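Laccase (Botrytis aclada, PDB 3SQR) oxidises phenolic compounds such as hydroquinones at copper centres while reducing oxygen to water, and probably acts in lignin degradation and detoxification of lignin-derived products. Local coordinates at residues L380-G385 with D471-A476; Y451-L456 with G508-A513; L376-A381 with L493-R498. One frame throughout, in Å; residues are numbered along the deposited sequence.

Interaction 1: L380-G385 with D471-A476; sequences LALDVG and DFFIVA
Leu382 O lies beyond the edge of the Phe473 ring, close to its plane and 3.6 Å from Phe473 CE2, where the ring C-H is directed at it. The rest of the contact is apolar. Leu382 CB touches the same corner of the ring, 3.8 Å from Phe473 CE2. Val384 takes the other end. Its CG2 methyl comes in obliquely beside the root of the ring, 3.6 Å from Phe473 CG, and is equally close to CB and CD2. The two side chains slide past each other in opposite directions.

Val384 CG2, anti to the carbonyl carbon, is the branch that meets the ring. The same methyl also meets Val475 CG1 at 3.8 Å and so bridges two side chains of the strand. Phe473 and Val475 both point toward 380-385, while Ile474 between them points away. Ile474 is the centre of an inverse gamma turn, closed by a weak bond from Val475 N to Phe473 O (3.0 Å). The chain turns a corner at Val475, and Val475 and Ala476 together face Ala511 in a classic beta bulge.

Asp383 OD1 accepts a hydrogen bond from Asn495 N, and the Phe473 ring also packs edge-to-face with Trp448. The segment 380-385 belongs to the loop between strands 344-348 and 387-398. It packs against strand 472-478, which runs between strands 509-515 and 498-499 in a sheet of the third cupredoxin domain.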
ATOM      1  N   LEU A 380      11.497   8.481  15.968  1.00 26.27           N
ATOM      2  CA  LEU A 380      11.913   9.820  15.624  1.00 27.17           C
ATOM      3  C   LEU A 380      10.756  10.803  15.772  1.00 25.57           C
ATOM      4  O   LEU A 380       9.812  10.881  14.919  1.00 25.55           O
ATOM      5  CB  LEU A 380      12.505   9.876  14.212  1.00 26.24           C
ATOM      6  CG  LEU A 380      13.010  11.254  13.789  1.00 27.73           C
ATOM      7  CD1 LEU A 380      14.458  11.462  14.121  1.00 31.80           C
ATOM      8  CD2 LEU A 380      12.795  11.411  12.258  1.00 26.11           C
ATOM      9  N   ALA A 381      10.767  11.543  16.874  1.00 25.88           N
ATOM     10  CA  ALA A 381       9.662  12.406  17.224  1.00 25.38           C
ATOM     11  C   ALA A 381       9.672  13.678  16.399  1.00 26.32           C
ATOM     12  O   ALA A 381      10.699  14.373  16.296  1.00 26.41           O
ATOM     13  CB  ALA A 381       9.725  12.798  18.767  1.00 24.48           C
ATOM     14  N   LEU A 382       8.542  13.980  15.777  1.00 25.54           N
ATOM     15  CA  LEU A 382       8.411  15.206  14.982  1.00 26.12           C
ATOM     16  C   LEU A 382       7.080  15.819  15.260  1.00 27.27           C
ATOM     17  O   LEU A 382       6.056  15.108  15.501  1.00 27.38           O
ATOM     18  CB  LEU A 382       8.544  14.879  13.473  1.00 26.60           C
ATOM     19  CG  LEU A 382       9.869  14.241  12.997  1.00 27.80           C
ATOM     20  CD1 LEU A 382       9.673  13.837  11.532  1.00 28.27           C
ATOM     21  CD2 LEU A 382      11.040  15.175  13.165  1.00 27.43           C
ATOM     22  N   ASP A 383       7.057  17.139  15.161  1.00 28.08           N
ATOM     23  CA  ASP A 383       5.854  17.910  15.371  1.00 29.39           C
ATOM     24  C   ASP A 383       5.385  18.648  14.164  1.00 28.87           C
ATOM     25  O   ASP A 383       6.172  19.050  13.306  1.00 28.66           O
ATOM     26  CB  ASP A 383       6.068  18.945  16.491  1.00 29.68           C
ATOM     27  CG  ASP A 383       6.394  18.297  17.823  1.00 32.81           C
ATOM     28  OD1 ASP A 383       6.150  17.091  18.050  1.00 32.99           O
ATOM     29  OD2 ASP A 383       6.905  19.025  18.689  1.00 36.86           O
ATOM     30  N   VAL A 384       4.076  18.853  14.117  1.00 28.88           N
ATOM     31  CA  VAL A 384       3.424  19.502  13.018  1.00 29.15           C
ATOM     32  C   VAL A 384       3.483  20.976  13.399  1.00 31.58           C
ATOM     33  O   VAL A 384       3.086  21.333  14.493  1.00 31.31           O
ATOM     34  CB  VAL A 384       1.956  19.055  12.871  1.00 29.78           C
ATOM     35  CG1 VAL A 384       1.191  19.887  11.786  1.00 28.97           C
ATOM     36  CG2 VAL A 384       1.899  17.533  12.540  1.00 27.52           C
ATOM     37  N   GLY A 385       3.999  21.782  12.492  1.00 31.87           N
ATOM     38  CA  GLY A 385       4.152  23.201  12.720  1.00 33.73           C
ATOM     39  C   GLY A 385       2.928  23.957  12.277  1.00 33.82           C
ATOM     40  O   GLY A 385       1.821  23.398  12.124  1.00 33.64           O
ATOM     41  N   ASP A 471       5.114  11.132   3.982  1.00 21.73           N
ATOM     42  CA  ASP A 471       4.522  10.589   5.199  1.00 21.10           C
ATOM     43  C   ASP A 471       3.657  11.662   5.818  1.00 22.80           C
ATOM     44  O   ASP A 471       4.054  12.827   5.829  1.00 23.80           O
ATOM     45  CB  ASP A 471       5.530  10.231   6.246  1.00 21.11           C
ATOM     46  CG  ASP A 471       6.338   8.990   5.908  1.00 21.10           C
ATOM     47  OD1 ASP A 471       5.956   8.198   5.056  1.00 21.27           O
ATOM     48  OD2 ASP A 471       7.333   8.818   6.563  1.00 23.39           O
ATOM     49  N   PHE A 472       2.477  11.288   6.285  1.00 21.89           N
ATOM     50  CA  PHE A 472       1.614  12.255   6.967  1.00 22.64           C
ATOM     51  C   PHE A 472       1.574  12.010   8.448  1.00 22.92           C
ATOM     52  O   PHE A 472       1.962  10.933   8.911  1.00 21.28           O
ATOM     53  CB  PHE A 472       0.235  12.306   6.365  1.00 24.19           C
ATOM     54  CG  PHE A 472      -0.473  10.990   6.331  1.00 24.14           C
ATOM     55  CD1 PHE A 472      -0.795  10.311   7.496  1.00 24.19           C
ATOM     56  CD2 PHE A 472      -0.805  10.429   5.130  1.00 25.77           C
ATOM     57  CE1 PHE A 472      -1.445   9.094   7.412  1.00 28.13           C
ATOM     58  CE2 PHE A 472      -1.490   9.222   5.049  1.00 25.49           C
ATOM     59  CZ  PHE A 472      -1.783   8.564   6.166  1.00 26.71           C
ATOM     60  N   PHE A 473       1.066  13.011   9.163  1.00 22.61           N
ATOM     61  CA  PHE A 473       0.918  12.936  10.609  1.00 23.80           C
ATOM     62  C   PHE A 473      -0.556  12.818  10.879  1.00 23.07           C
ATOM     63  O   PHE A 473      -1.359  13.607  10.344  1.00 26.18           O
ATOM     64  CB  PHE A 473       1.427  14.258  11.182  1.00 23.28           C
ATOM     65  CG  PHE A 473       2.900  14.468  11.049  1.00 22.78           C
ATOM     66  CD1 PHE A 473       3.525  14.704   9.851  1.00 25.56           C
ATOM     67  CD2 PHE A 473       3.698  14.449  12.188  1.00 24.81           C
ATOM     68  CE1 PHE A 473       4.922  14.940   9.800  1.00 28.15           C
ATOM     69  CE2 PHE A 473       5.041  14.693  12.112  1.00 27.33           C
ATOM     70  CZ  PHE A 473       5.642  14.905  10.962  1.00 28.66           C
ATOM     71  N   ILE A 474      -0.946  11.799  11.632  1.00 24.00           N
ATOM     72  CA  ILE A 474      -2.351  11.603  11.945  1.00 23.09           C
ATOM     73  C   ILE A 474      -2.699  12.511  13.133  1.00 22.80           C
ATOM     74  O   ILE A 474      -2.524  12.120  14.282  1.00 23.84           O
ATOM     75  CB  ILE A 474      -2.632  10.184  12.266  1.00 23.30           C
ATOM     76  CG1 ILE A 474      -2.151   9.252  11.133  1.00 22.40           C
ATOM     77  CG2 ILE A 474      -4.127  10.018  12.566  1.00 24.94           C
ATOM     78  CD1 ILE A 474      -2.591   7.750  11.362  1.00 25.67           C
ATOM     79  N   VAL A 475      -3.099  13.726  12.825  1.00 23.88           N
ATOM     80  CA  VAL A 475      -3.436  14.686  13.890  1.00 24.24           C
ATOM     81  C   VAL A 475      -4.813  14.379  14.538  1.00 26.13           C
ATOM     82  O   VAL A 475      -5.073  14.708  15.699  1.00 26.84           O
ATOM     83  CB  VAL A 475      -3.242  16.111  13.467  1.00 24.02           C
ATOM     84  CG1 VAL A 475      -1.706  16.264  12.972  1.00 24.28           C
ATOM     85  CG2 VAL A 475      -4.238  16.631  12.451  1.00 23.39           C
ATOM     86  N   ALA A 476      -5.640  13.661  13.809  1.00 25.62           N
ATOM     87  CA  ALA A 476      -6.940  13.195  14.319  1.00 26.39           C
ATOM     88  C   ALA A 476      -7.435  12.051  13.444  1.00 25.43           C
ATOM     89  O   ALA A 476      -7.386  12.097  12.218  1.00 24.81           O
ATOM     90  CB  ALA A 476      -7.972  14.335  14.281  1.00 25.73           C
TER

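Interaction 2: Y451-L456 with G508-A513; sequences YVIEDL and GYLAIA
Tyr451 and Tyr509 carry the flat groups, on opposite faces of a strand pair. At the edge of the Tyr451 ring, near its plane, lies Ile512 CG1, 4.1 Å from Tyr451 CD2. The two side chains run side by side and point the same way. Val452 CG1 approaches the Tyr509 ring obliquely, 4.0 Å from Tyr509 CD2. Tyr509 CG sits between the backbone N and the carbonyl carbon (chi1 66°). Both rings have a further edge-to-face partner, Phe540 for Tyr451 and Phe482 for Tyr509.

Strands 451-455 and 509-513 are antiparallel neighbours in a sheet of the third cupredoxin domain, as expected for a multicopper oxidase. Tyr451 with Ile512 and Ile453 with Leu510 are hydrogen-bonded pairs. Each makes two bonds, such as Tyr451 N to Ile512 O at 2.7 Å, nearly straight at 176°. Val452 with Ala511 and Glu454 with Tyr509 are non-hydrogen-bonded pairs. Asp455 N gives a fifth bond to Gly508 O at 2.8 Å.

Val452 CG2 meets Ala511 CB at 3.8 Å on the face of Tyr509. On the Tyr451 face Ile453 CG2 touches Leu510 CB at 3.9 Å. At the end of the pair, the Asp455 carboxylate is held by Thr457 OG1 on OD1 and by Asn507 N on OD2. Its side chain comes within about 4 Å of that of His463, a ligand of the type 1 copper.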
ATOM      1  N   TYR A 451      -4.885  18.261   6.171  1.00 26.90           N
ATOM      2  CA  TYR A 451      -5.880  17.876   5.221  1.00 25.29           C
ATOM      3  C   TYR A 451      -6.872  17.037   5.993  1.00 25.98           C
ATOM      4  O   TYR A 451      -6.511  16.025   6.634  1.00 26.41           O
ATOM      5  CB  TYR A 451      -5.271  17.048   4.082  1.00 24.43           C
ATOM      6  CG  TYR A 451      -6.267  16.544   3.103  1.00 24.79           C
ATOM      7  CD1 TYR A 451      -6.878  17.387   2.192  1.00 28.44           C
ATOM      8  CD2 TYR A 451      -6.594  15.186   3.047  1.00 27.06           C
ATOM      9  CE1 TYR A 451      -7.766  16.911   1.274  1.00 27.13           C
ATOM     10  CE2 TYR A 451      -7.504  14.720   2.136  1.00 25.86           C
ATOM     11  CZ  TYR A 451      -8.084  15.578   1.246  1.00 29.27           C
ATOM     12  OH  TYR A 451      -8.997  15.087   0.334  1.00 29.97           O
ATOM     13  N   VAL A 452      -8.115  17.496   6.001  1.00 26.39           N
ATOM     14  CA  VAL A 452      -9.181  16.799   6.720  1.00 25.65           C
ATOM     15  C   VAL A 452     -10.080  16.192   5.661  1.00 26.67           C
ATOM     16  O   VAL A 452     -10.614  16.872   4.835  1.00 25.24           O
ATOM     17  CB  VAL A 452     -10.046  17.749   7.643  1.00 26.27           C
ATOM     18  CG1 VAL A 452     -11.188  16.931   8.290  1.00 26.35           C
ATOM     19  CG2 VAL A 452      -9.225  18.335   8.787  1.00 25.00           C
ATOM     20  N   ILE A 453     -10.263  14.884   5.727  1.00 25.69           N
ATOM     21  CA  ILE A 453     -11.149  14.243   4.814  1.00 25.69           C
ATOM     22  C   ILE A 453     -12.260  13.626   5.675  1.00 24.53           C
ATOM     23  O   ILE A 453     -12.010  12.950   6.669  1.00 23.28           O
ATOM     24  CB  ILE A 453     -10.443  13.194   3.927  1.00 24.25           C
ATOM     25  CG1 ILE A 453     -11.457  12.609   2.936  1.00 28.98           C
ATOM     26  CG2 ILE A 453      -9.683  12.164   4.776  1.00 27.10           C
ATOM     27  CD1 ILE A 453     -10.832  11.825   1.790  1.00 29.56           C
ATOM     28  N   GLU A 454     -13.470  13.979   5.306  1.00 25.51           N
ATOM     29  CA  GLU A 454     -14.675  13.617   6.024  1.00 24.87           C
ATOM     30  C   GLU A 454     -15.458  12.597   5.291  1.00 24.42           C
ATOM     31  O   GLU A 454     -15.657  12.677   4.071  1.00 25.83           O
ATOM     32  CB  GLU A 454     -15.575  14.841   6.164  1.00 25.68           C
ATOM     33  CG  GLU A 454     -14.969  15.971   6.906  1.00 27.09           C
ATOM     34  CD  GLU A 454     -16.002  17.071   7.060  1.00 29.76           C
ATOM     35  OE1 GLU A 454     -17.120  16.748   7.519  1.00 29.76           O
ATOM     36  OE2 GLU A 454     -15.681  18.217   6.676  1.00 29.74           O
ATOM     37  N   ASP A 455     -15.940  11.636   6.023  1.00 25.84           N
ATOM     38  CA  ASP A 455     -16.865  10.668   5.429  1.00 25.42           C
ATOM     39  C   ASP A 455     -18.296  11.158   5.589  1.00 25.63           C
ATOM     40  O   ASP A 455     -18.859  10.970   6.648  1.00 26.00           O
ATOM     41  CB  ASP A 455     -16.734   9.325   6.150  1.00 24.43           C
ATOM     42  CG  ASP A 455     -17.634   8.208   5.509  1.00 26.61           C
ATOM     43  OD1 ASP A 455     -18.268   8.525   4.515  1.00 27.79           O
ATOM     44  OD2 ASP A 455     -17.695   7.080   6.024  1.00 27.41           O
ATOM     45  N   LEU A 456     -18.901  11.646   4.520  1.00 26.61           N
ATOM     46  CA  LEU A 456     -20.292  12.092   4.536  1.00 27.12           C
ATOM     47  C   LEU A 456     -21.106  11.120   3.718  1.00 27.70           C
ATOM     48  O   LEU A 456     -22.160  11.479   3.225  1.00 29.30           O
ATOM     49  CB  LEU A 456     -20.434  13.521   3.963  1.00 28.90           C
ATOM     50  CG  LEU A 456     -19.668  14.663   4.669  1.00 30.26           C
ATOM     51  CD1 LEU A 456     -20.205  16.050   4.234  1.00 32.27           C
ATOM     52  CD2 LEU A 456     -19.679  14.577   6.186  1.00 33.94           C
ATOM     53  N   GLY A 508     -16.748   9.221  10.002  1.00 23.98           N
ATOM     54  CA  GLY A 508     -15.914  10.127  10.759  1.00 24.55           C
ATOM     55  C   GLY A 508     -15.020  10.962   9.895  1.00 23.51           C
ATOM     56  O   GLY A 508     -15.372  11.311   8.780  1.00 25.52           O
ATOM     57  N   TYR A 509     -13.894  11.363  10.457  1.00 24.65           N
ATOM     58  CA  TYR A 509     -12.914  12.123   9.675  1.00 25.69           C
ATOM     59  C   TYR A 509     -11.487  11.749  10.040  1.00 25.01           C
ATOM     60  O   TYR A 509     -11.166  11.253  11.104  1.00 26.10           O
ATOM     61  CB  TYR A 509     -13.178  13.634   9.820  1.00 26.01           C
ATOM     62  CG  TYR A 509     -12.941  14.140  11.200  1.00 26.91           C
ATOM     63  CD1 TYR A 509     -13.956  14.166  12.149  1.00 29.56           C
ATOM     64  CD2 TYR A 509     -11.687  14.666  11.560  1.00 28.05           C
ATOM     65  CE1 TYR A 509     -13.716  14.635  13.420  1.00 29.90           C
ATOM     66  CE2 TYR A 509     -11.451  15.128  12.814  1.00 31.04           C
ATOM     67  CZ  TYR A 509     -12.470  15.119  13.741  1.00 31.97           C
ATOM     68  OH  TYR A 509     -12.189  15.631  14.985  1.00 31.04           O
ATOM     69  N   LEU A 510     -10.617  11.995   9.077  1.00 26.17           N
ATOM     70  CA  LEU A 510      -9.218  11.800   9.224  1.00 24.04           C
ATOM     71  C   LEU A 510      -8.563  13.132   8.900  1.00 23.16           C
ATOM     72  O   LEU A 510      -8.822  13.699   7.846  1.00 23.86           O
ATOM     73  CB  LEU A 510      -8.785  10.723   8.245  1.00 23.24           C
ATOM     74  CG  LEU A 510      -7.288  10.526   8.103  1.00 23.25           C
ATOM     75  CD1 LEU A 510      -6.663   9.949   9.425  1.00 23.03           C
ATOM     76  CD2 LEU A 510      -6.954   9.652   6.873  1.00 23.37           C
ATOM     77  N   ALA A 511      -7.763  13.604   9.851  1.00 24.44           N
ATOM     78  CA  ALA A 511      -7.028  14.841   9.679  1.00 24.66           C
ATOM     79  C   ALA A 511      -5.560  14.448   9.645  1.00 23.40           C
ATOM     80  O   ALA A 511      -5.014  13.965  10.629  1.00 24.72           O
ATOM     81  CB  ALA A 511      -7.334  15.824  10.852  1.00 23.60           C
ATOM     82  N   ILE A 512      -4.954  14.654   8.477  1.00 24.76           N
ATOM     83  CA  ILE A 512      -3.561  14.305   8.234  1.00 24.70           C
ATOM     84  C   ILE A 512      -2.790  15.545   7.867  1.00 24.47           C
ATOM     85  O   ILE A 512      -3.215  16.315   7.028  1.00 28.71           O
ATOM     86  CB  ILE A 512      -3.419  13.212   7.122  1.00 25.08           C
ATOM     87  CG1 ILE A 512      -4.066  13.614   5.827  1.00 26.87           C
ATOM     88  CG2 ILE A 512      -3.914  11.842   7.623  1.00 26.97           C
ATOM     89  CD1 ILE A 512      -3.631  12.730   4.647  1.00 28.58           C
ATOM     90  N   ALA A 513      -1.659  15.720   8.498  1.00 25.74           N
ATOM     91  CA  ALA A 513      -0.770  16.842   8.244  1.00 24.96           C
ATOM     92  C   ALA A 513       0.459  16.382   7.478  1.00 25.05           C
ATOM     93  O   ALA A 513       0.987  15.292   7.707  1.00 22.50           O
ATOM     94  CB  ALA A 513      -0.333  17.453   9.595  1.00 24.11           C
TER

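Interaction 3: L376-A381 with L493-R498; sequences LVPHLA and LVNPPR
Leu380 O is gripped by Arg498 in an end-on fork of hydrogen bonds, NH2 at 2.7 Å and NH1 at 2.9 Å. The oxygen lies almost in the guanidinium plane. NH2 uses a lone pair of the oxygen in the carbonyl plane. The Arg498 chain bends at chi3 (76°), which puts NE off the extended line. A third bond runs from Asn495 ND2 to Pro378 O, 3.0 Å and 168° at the hydrogen, in the plane of both groups.

Water adds two bridges. One water donates to Leu376 O and Asn495 O. Another accepts from Arg498 N and donates weakly to Leu376 O.

Packing fills in between. Pro378 CB lies over one face of the guanidinium, 3.3 Å from Arg498 NH1. Ala381 CB touches the Asn495 amide, 3.6 Å from ND2. Leu376 CB meets Pro497 CB at 3.8 Å.

Arg498 NE is also bonded to Tyr59 OH. Both segments are irregular up to Arg498, where strand 498-499 begins. Segment 376-381, in the loop before strand 387-398, bonds through its backbone to strand 293-300 of the second cupredoxin domain. Segment 493-498 leads from strand 472-478 into strand 498-499 of the third, so the two meet where these domains adjoin.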
ATOM      1  N   LEU A 376       0.763   4.267  18.383  1.00 25.54           N
ATOM      2  CA  LEU A 376       1.620   4.443  17.223  1.00 24.68           C
ATOM      3  C   LEU A 376       2.480   5.708  17.365  1.00 25.03           C
ATOM      4  O   LEU A 376       2.140   6.782  16.802  1.00 27.23           O
ATOM      5  CB  LEU A 376       0.734   4.503  15.998  1.00 22.43           C
ATOM      6  CG  LEU A 376      -0.166   3.296  15.688  1.00 22.03           C
ATOM      7  CD1 LEU A 376      -0.930   3.584  14.329  1.00 23.46           C
ATOM      8  CD2 LEU A 376       0.639   1.988  15.647  1.00 24.91           C
ATOM      9  N   VAL A 377       3.590   5.571  18.081  1.00 24.94           N
ATOM     10  CA  VAL A 377       4.442   6.709  18.435  1.00 25.49           C
ATOM     11  C   VAL A 377       5.746   6.606  17.719  1.00 24.36           C
ATOM     12  O   VAL A 377       6.512   5.754  18.011  1.00 25.52           O
ATOM     13  CB  VAL A 377       4.686   6.747  19.975  1.00 24.86           C
ATOM     14  CG1 VAL A 377       5.535   7.995  20.365  1.00 29.89           C
ATOM     15  CG2 VAL A 377       3.343   6.726  20.661  1.00 29.28           C
ATOM     16  N   PRO A 378       5.981   7.460  16.701  1.00 25.73           N
ATOM     17  CA  PRO A 378       7.222   7.417  15.965  1.00 25.30           C
ATOM     18  C   PRO A 378       8.392   7.546  16.913  1.00 26.95           C
ATOM     19  O   PRO A 378       8.355   8.348  17.872  1.00 25.69           O
ATOM     20  CB  PRO A 378       7.108   8.610  15.002  1.00 25.40           C
ATOM     21  CG  PRO A 378       5.611   8.755  14.829  1.00 26.96           C
ATOM     22  CD  PRO A 378       5.092   8.515  16.221  1.00 25.96           C
ATOM     23  N   HIS A 379       9.405   6.750  16.656  1.00 26.71           N
ATOM     24  CA  HIS A 379      10.603   6.793  17.451  1.00 27.28           C
ATOM     25  C   HIS A 379      11.305   8.125  17.236  1.00 28.86           C
ATOM     26  O   HIS A 379      11.769   8.767  18.213  1.00 27.34           O
ATOM     27  CB  HIS A 379      11.559   5.664  17.089  1.00 27.38           C
ATOM     28  CG  HIS A 379      12.876   5.820  17.756  1.00 28.25           C
ATOM     29  ND1 HIS A 379      13.146   5.229  18.974  1.00 32.22           N
ATOM     30  CD2 HIS A 379      13.945   6.599  17.463  1.00 30.98           C
ATOM     31  CE1 HIS A 379      14.353   5.607  19.383  1.00 31.10           C
ATOM     32  NE2 HIS A 379      14.861   6.436  18.490  1.00 28.03           N
ATOM     33  N   LEU A 380      11.497   8.481  15.968  1.00 26.27           N
ATOM     34  CA  LEU A 380      11.913   9.820  15.624  1.00 27.17           C
ATOM     35  C   LEU A 380      10.756  10.803  15.772  1.00 25.57           C
ATOM     36  O   LEU A 380       9.812  10.881  14.919  1.00 25.55           O
ATOM     37  CB  LEU A 380      12.505   9.876  14.212  1.00 26.24           C
ATOM     38  CG  LEU A 380      13.010  11.254  13.789  1.00 27.73           C
ATOM     39  CD1 LEU A 380      14.458  11.462  14.121  1.00 31.80           C
ATOM     40  CD2 LEU A 380      12.795  11.411  12.258  1.00 26.11           C
ATOM     41  N   ALA A 381      10.767  11.543  16.874  1.00 25.88           N
ATOM     42  CA  ALA A 381       9.662  12.406  17.224  1.00 25.38           C
ATOM     43  C   ALA A 381       9.672  13.678  16.399  1.00 26.32           C
ATOM     44  O   ALA A 381      10.699  14.373  16.296  1.00 26.41           O
ATOM     45  CB  ALA A 381       9.725  12.798  18.767  1.00 24.48           C
ATOM     46  N   LEU A 493      -0.693  17.603  17.534  1.00 29.51           N
ATOM     47  CA  LEU A 493       0.395  18.080  16.682  1.00 29.07           C
ATOM     48  C   LEU A 493       1.778  17.689  17.151  1.00 29.97           C
ATOM     49  O   LEU A 493       2.768  17.925  16.447  1.00 30.78           O
ATOM     50  CB  LEU A 493       0.294  19.617  16.527  1.00 30.31           C
ATOM     51  CG  LEU A 493      -1.056  20.141  16.049  1.00 28.21           C
ATOM     52  CD1 LEU A 493      -1.080  21.693  16.103  1.00 32.54           C
ATOM     53  CD2 LEU A 493      -1.451  19.693  14.623  1.00 26.66           C
ATOM     54  N   VAL A 494       1.833  17.038  18.292  1.00 29.17           N
ATOM     55  CA  VAL A 494       3.060  16.662  18.942  1.00 29.88           C
ATOM     56  C   VAL A 494       3.335  15.177  18.805  1.00 28.76           C
ATOM     57  O   VAL A 494       2.709  14.306  19.491  1.00 29.22           O
ATOM     58  CB  VAL A 494       3.044  16.975  20.461  1.00 30.22           C
ATOM     59  CG1 VAL A 494       4.374  16.613  21.027  1.00 31.50           C
ATOM     60  CG2 VAL A 494       2.750  18.477  20.657  1.00 32.01           C
ATOM     61  N   ASN A 495       4.261  14.900  17.913  1.00 27.19           N
ATOM     62  CA  ASN A 495       4.592  13.543  17.526  1.00 26.63           C
ATOM     63  C   ASN A 495       3.375  12.595  17.422  1.00 26.65           C
ATOM     64  O   ASN A 495       3.377  11.541  18.050  1.00 27.95           O
ATOM     65  CB  ASN A 495       5.638  12.926  18.451  1.00 25.71           C
ATOM     66  CG  ASN A 495       6.336  11.761  17.824  1.00 26.92           C
ATOM     67  OD1 ASN A 495       6.539  11.754  16.589  1.00 28.12           O
ATOM     68  ND2 ASN A 495       6.723  10.769  18.639  1.00 29.43           N
ATOM     69  N   PRO A 496       2.390  12.939  16.593  1.00 26.00           N
ATOM     70  CA  PRO A 496       1.294  12.009  16.386  1.00 24.97           C
ATOM     71  C   PRO A 496       1.754  10.838  15.496  1.00 24.48           C
ATOM     72  O   PRO A 496       2.876  10.827  15.030  1.00 25.99           O
ATOM     73  CB  PRO A 496       0.276  12.843  15.673  1.00 25.90           C
ATOM     74  CG  PRO A 496       1.106  13.788  14.893  1.00 24.47           C
ATOM     75  CD  PRO A 496       2.248  14.118  15.741  1.00 26.64           C
ATOM     76  N   PRO A 497       0.918   9.806  15.350  1.00 24.23           N
ATOM     77  CA  PRO A 497       1.344   8.769  14.400  1.00 23.82           C
ATOM     78  C   PRO A 497       1.722   9.345  13.043  1.00 23.49           C
ATOM     79  O   PRO A 497       1.206  10.361  12.597  1.00 23.74           O
ATOM     80  CB  PRO A 497       0.124   7.855  14.277  1.00 22.97           C
ATOM     81  CG  PRO A 497      -0.741   8.215  15.496  1.00 25.65           C
ATOM     82  CD  PRO A 497      -0.444   9.619  15.815  1.00 24.92           C
ATOM     83  N   ARG A 498       2.635   8.662  12.379  1.00 24.02           N
ATOM     84  CA  ARG A 498       3.181   9.166  11.131  1.00 23.71           C
ATOM     85  C   ARG A 498       3.421   7.962  10.260  1.00 22.08           C
ATOM     86  O   ARG A 498       4.075   7.005  10.681  1.00 22.28           O
ATOM     87  CB  ARG A 498       4.489   9.926  11.403  1.00 24.03           C
ATOM     88  CG  ARG A 498       5.131  10.626  10.216  1.00 24.06           C
ATOM     89  CD  ARG A 498       6.295  11.491  10.665  1.00 23.41           C
ATOM     90  NE  ARG A 498       7.500  10.761  10.996  1.00 23.73           N
ATOM     91  CZ  ARG A 498       8.092  10.723  12.195  1.00 25.04           C
ATOM     92  NH1 ARG A 498       7.553  11.333  13.208  1.00 24.83           N
ATOM     93  NH2 ARG A 498       9.215  10.076  12.377  1.00 22.65           N
TER
HETATM   94  O   HOH W   1       3.303   6.220  14.022  1.00 24.53           O
HETATM   95  O   HOH W   2       1.927   9.126  18.257  1.00 26.45           O

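From the N terminus, the linker before strand 387-398 supplies the first half of two contacts, 376-381 for interaction 3 and 380-385 for interaction 1, with Leu380 and Ala381 in both. Interaction 1 closes its loop first, at 471-476. Interaction 3 closes later, at 493-498, and so spans it from nearly the same start. Interaction 2 begins at 451-456, inside both of these loops, and ends at 508-513, beyond both, so it crosses each. Interactions 1 and 2 meet in one sheet, where strands 472-478 and 509-515 are neighbours. Interaction 3 touches interaction 1 but not interaction 2. Together they fasten the linker to the sheet and join two of its central strands.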